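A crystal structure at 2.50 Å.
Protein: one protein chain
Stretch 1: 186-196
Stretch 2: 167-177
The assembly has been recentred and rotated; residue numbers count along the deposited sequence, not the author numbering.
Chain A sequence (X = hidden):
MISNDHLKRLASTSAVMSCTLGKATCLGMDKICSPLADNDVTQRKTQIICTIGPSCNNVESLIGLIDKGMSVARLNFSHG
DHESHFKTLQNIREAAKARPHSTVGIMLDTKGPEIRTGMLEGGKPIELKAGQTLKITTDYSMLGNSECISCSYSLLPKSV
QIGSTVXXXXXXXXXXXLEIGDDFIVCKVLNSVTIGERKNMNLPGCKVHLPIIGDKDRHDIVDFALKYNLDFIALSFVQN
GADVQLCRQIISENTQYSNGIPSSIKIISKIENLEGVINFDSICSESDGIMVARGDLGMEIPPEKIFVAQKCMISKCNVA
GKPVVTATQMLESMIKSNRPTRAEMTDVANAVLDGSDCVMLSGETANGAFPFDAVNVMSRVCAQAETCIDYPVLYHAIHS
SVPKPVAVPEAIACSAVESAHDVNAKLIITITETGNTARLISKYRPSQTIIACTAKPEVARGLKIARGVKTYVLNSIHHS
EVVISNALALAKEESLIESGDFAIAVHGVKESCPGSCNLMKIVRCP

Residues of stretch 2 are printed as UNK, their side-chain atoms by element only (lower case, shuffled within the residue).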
# COMPACT_ATOMS: atom_id res chain seq x y z
N VAL A 186 23.75 33.84 48.96
CA VAL A 186 24.49 32.85 49.73
C VAL A 186 23.74 31.52 49.62
O VAL A 186 22.55 31.44 49.91
CB VAL A 186 24.66 33.26 51.21
CG1 VAL A 186 25.51 32.24 51.95
CG2 VAL A 186 25.28 34.64 51.32
N CYS A 187 24.45 30.49 49.17
CA CYS A 187 23.87 29.17 48.97
C CYS A 187 24.48 28.13 49.90
O CYS A 187 25.53 28.37 50.51
CB CYS A 187 24.04 28.73 47.52
SG CYS A 187 23.23 29.81 46.32
N LYS A 188 23.82 26.98 50.00
CA LYS A 188 24.33 25.86 50.77
C LYS A 188 24.66 24.71 49.82
O LYS A 188 23.76 24.14 49.19
CB LYS A 188 23.31 25.42 51.82
CG LYS A 188 23.84 24.42 52.84
CD LYS A 188 22.74 23.95 53.79
CE LYS A 188 21.79 22.97 53.11
NZ LYS A 188 20.71 22.53 54.03
N VAL A 189 25.95 24.37 49.73
CA VAL A 189 26.42 23.29 48.87
C VAL A 189 25.78 21.97 49.30
O VAL A 189 25.95 21.52 50.43
CB VAL A 189 27.97 23.18 48.89
CG1 VAL A 189 28.44 22.00 48.05
CG2 VAL A 189 28.59 24.47 48.37
N LEU A 190 25.03 21.36 48.38
CA LEU A 190 24.27 20.15 48.67
C LEU A 190 25.06 18.87 48.40
O LEU A 190 24.94 17.90 49.15
CB LEU A 190 22.95 20.14 47.88
CG LEU A 190 21.98 21.32 48.05
CD1 LEU A 190 20.95 21.34 46.94
CD2 LEU A 190 21.31 21.32 49.42
N ASN A 191 25.84 18.87 47.33
CA ASN A 191 26.64 17.70 46.95
C ASN A 191 28.08 18.06 46.56
O ASN A 191 28.30 18.98 45.77
CB ASN A 191 25.96 16.92 45.82
CG ASN A 191 24.61 16.35 46.24
OD1 ASN A 191 23.64 17.08 46.43
ND2 ASN A 191 24.55 15.03 46.39
N SER A 192 29.03 17.33 47.14
CA SER A 192 30.46 17.61 46.97
C SER A 192 30.99 17.19 45.59
O SER A 192 31.08 15.99 45.30
CB SER A 192 31.27 16.90 48.06
OG SER A 192 30.67 17.05 49.33
N VAL A 193 31.33 18.18 44.77
CA VAL A 193 31.84 17.95 43.40
C VAL A 193 32.95 18.96 43.05
O VAL A 193 33.18 19.92 43.79
CB VAL A 193 30.70 17.98 42.34
CG1 VAL A 193 31.22 17.65 40.95
CG2 VAL A 193 29.59 17.00 42.69
N THR A 194 33.62 18.73 41.92
CA THR A 194 34.70 19.59 41.43
C THR A 194 34.31 20.34 40.14
O THR A 194 33.76 19.75 39.21
CB THR A 194 36.01 18.80 41.22
OG1 THR A 194 36.97 19.61 40.53
CG2 THR A 194 35.76 17.51 40.42
N ILE A 195 34.60 21.64 40.11
CA ILE A 195 34.28 22.51 38.95
C ILE A 195 35.40 23.51 38.63
O ILE A 195 36.22 23.83 39.48
CB ILE A 195 32.96 23.29 39.16
CG1 ILE A 195 32.98 24.06 40.49
CG2 ILE A 195 31.75 22.37 39.06
CD1 ILE A 195 32.14 25.33 40.48
N GLY A 196 35.40 24.00 37.39
CA GLY A 196 36.38 24.99 36.94
C GLY A 196 35.82 26.39 36.76
O GLY A 196 34.85 26.77 37.42
N UNK A 167 22.04 25.54 39.97
CA UNK A 167 22.89 24.49 39.40
C UNK A 167 24.07 25.07 38.63
O UNK A 167 23.91 26.00 37.84
c UNK A 167 20.22 21.93 38.05
c UNK A 167 22.08 23.55 38.49
c UNK A 167 20.95 22.73 39.12
c UNK A 167 21.45 21.81 40.23
N UNK A 168 25.26 24.51 38.86
CA UNK A 168 26.47 24.97 38.19
C UNK A 168 27.12 23.82 37.43
O UNK A 168 27.15 22.68 37.91
c UNK A 168 27.45 25.64 39.19
c UNK A 168 26.77 26.82 39.88
c UNK A 168 28.72 26.09 38.48
c UNK A 168 27.55 27.45 41.02
N UNK A 169 27.64 24.13 36.23
CA UNK A 169 28.28 23.17 35.33
C UNK A 169 27.35 22.03 34.89
O UNK A 169 27.77 20.87 34.81
c UNK A 169 29.58 22.64 35.92
N UNK A 170 26.10 22.38 34.60
CA UNK A 170 25.06 21.44 34.17
C UNK A 170 24.88 20.26 35.13
O UNK A 170 25.07 19.10 34.76
o UNK A 170 26.05 22.32 30.93
c UNK A 170 25.10 22.05 31.70
c UNK A 170 25.30 20.95 32.73
o UNK A 170 23.99 22.63 31.64
N UNK A 171 24.51 20.57 36.37
CA UNK A 171 24.26 19.55 37.39
C UNK A 171 25.53 18.96 37.98
O UNK A 171 25.67 17.74 38.06
N UNK A 172 26.45 19.83 38.39
CA UNK A 172 27.66 19.41 39.08
C UNK A 172 27.65 19.96 40.49
O UNK A 172 27.71 19.20 41.46
o UNK A 172 28.88 19.44 36.97
c UNK A 172 28.91 19.87 38.32
N UNK A 173 27.55 21.28 40.61
CA UNK A 173 27.43 21.93 41.90
C UNK A 173 25.97 22.32 42.15
O UNK A 173 25.48 23.32 41.61
c UNK A 173 29.31 25.17 43.09
c UNK A 173 28.83 23.14 44.46
c UNK A 173 28.39 23.98 43.27
c UNK A 173 28.35 23.15 41.98
N UNK A 174 25.29 21.51 42.96
CA UNK A 174 23.91 21.76 43.33
C UNK A 174 23.87 22.49 44.67
O UNK A 174 24.44 22.03 45.66
o UNK A 174 21.75 20.68 43.66
c UNK A 174 23.13 20.45 43.42
N UNK A 175 23.19 23.64 44.68
CA UNK A 175 23.12 24.48 45.88
C UNK A 175 21.68 24.88 46.20
O UNK A 175 20.75 24.56 45.45
c UNK A 175 25.47 25.40 45.64
c UNK A 175 23.99 25.75 45.73
o UNK A 175 23.59 26.47 44.56
N UNK A 176 21.51 25.59 47.31
CA UNK A 176 20.20 26.07 47.73
C UNK A 176 20.34 27.41 48.45
O UNK A 176 21.14 27.54 49.38
c UNK A 176 19.52 25.04 48.64
n UNK A 176 16.29 23.75 49.50
c UNK A 176 18.05 25.31 48.92
c UNK A 176 17.44 24.30 49.87
o UNK A 176 18.00 24.02 50.94
N UNK A 177 19.57 28.39 48.00
CA UNK A 177 19.67 29.76 48.51
C UNK A 177 19.36 29.84 50.00
O UNK A 177 18.36 29.30 50.47
c UNK A 177 18.74 30.73 47.72
c UNK A 177 18.99 30.61 46.22
c UNK A 177 18.95 32.16 48.18

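Position 167 carries four carbons, forked at the second. None comes near stretch 1. The late fork makes it Leu 167.

Position 168 also has four carbons, but the fork is at the first, with one arm two carbons long. The short arm lies 4.0 Å from CD1 of Ile 195. This is Ile 168, and the atom in contact is its CG2.

Position 169 has a single carbon. This CB is 3.8 Å from CG2 of Ile 195. It is Ala 169.

Position 170 has two carbons, the second carrying two oxygens. That is a short carboxylate, exposed and well clear of stretch 1. It is Asp 170.

Position 171 has no side-chain atoms. Its phi is positive, at 77°, which by itself favours glycine. It is Gly 171.

Position 172 has one carbon, then one oxygen. The carbon, CB, is 3.9 Å from CG2 of Ile 195. The backbone O of 172 lies 3.1 Å from CG2 of Val 193. This is Ser 172. Its OG donates a hydrogen bond to O of Ala 169 at 2.8 Å, which ties the turn together.

Position 173 has four carbons, forked at the second. CA-to-CB points sideways, but the end of the side chain comes nearer to stretch 1. One end of the fork reaches Val 189 and the other Ile 195. This is Leu 173. Its CD1 is 3.8 Å from CG1 of Val 189, and its CD2 is 3.9 Å from CD1 of Ile 195. Its backbone pairs with Ile 168: N of Ile 168 donates to O of Leu 173 at 3.0 Å, and N of Leu 173 to O of Ile 168 at 3.1 Å.

Position 174 has one carbon and one oxygen. The oxygen is 3.4 Å from CD1 of Leu 190. This is Ser 174. Its backbone O accepts a hydrogen bond from N of Leu 190 at 2.9 Å.

Position 175 has one carbon bearing an oxygen and a carbon. The branching carbon, CB, is 3.5 Å from CB of Cys 187. A beta-branched hydroxyl residue is Thr 175. Its CG2 is 4.2 Å from CG2 of Val 189.

Position 176 has three carbons, the third carrying an oxygen and a nitrogen. CB is 4.2 Å from CD2 of Leu 190. This long amide is Gln 176.

Position 177 has one carbon carrying two more. One arm is 4.3 Å from SG of Cys 187, on the same sheet face. It is Val 177, and the atom is CG2.

The contact works through backbone pairing and apolar packing. N of Lys 188 donates to O of Gln 176 at 2.8 Å. The return bond, from N of Gln 176 to O of Lys 188, is weak at 3.3 Å. Cys 187 and Val 177 form an antiparallel, non-hydrogen-bonded pair. Further along, Ile 195 points toward stretch 2 and packs on Ile 168, Ala 169 and Leu 173. The summed buried surface is 739 Å².

Stretch 2, residues 167-177: LIADGSLSTQV
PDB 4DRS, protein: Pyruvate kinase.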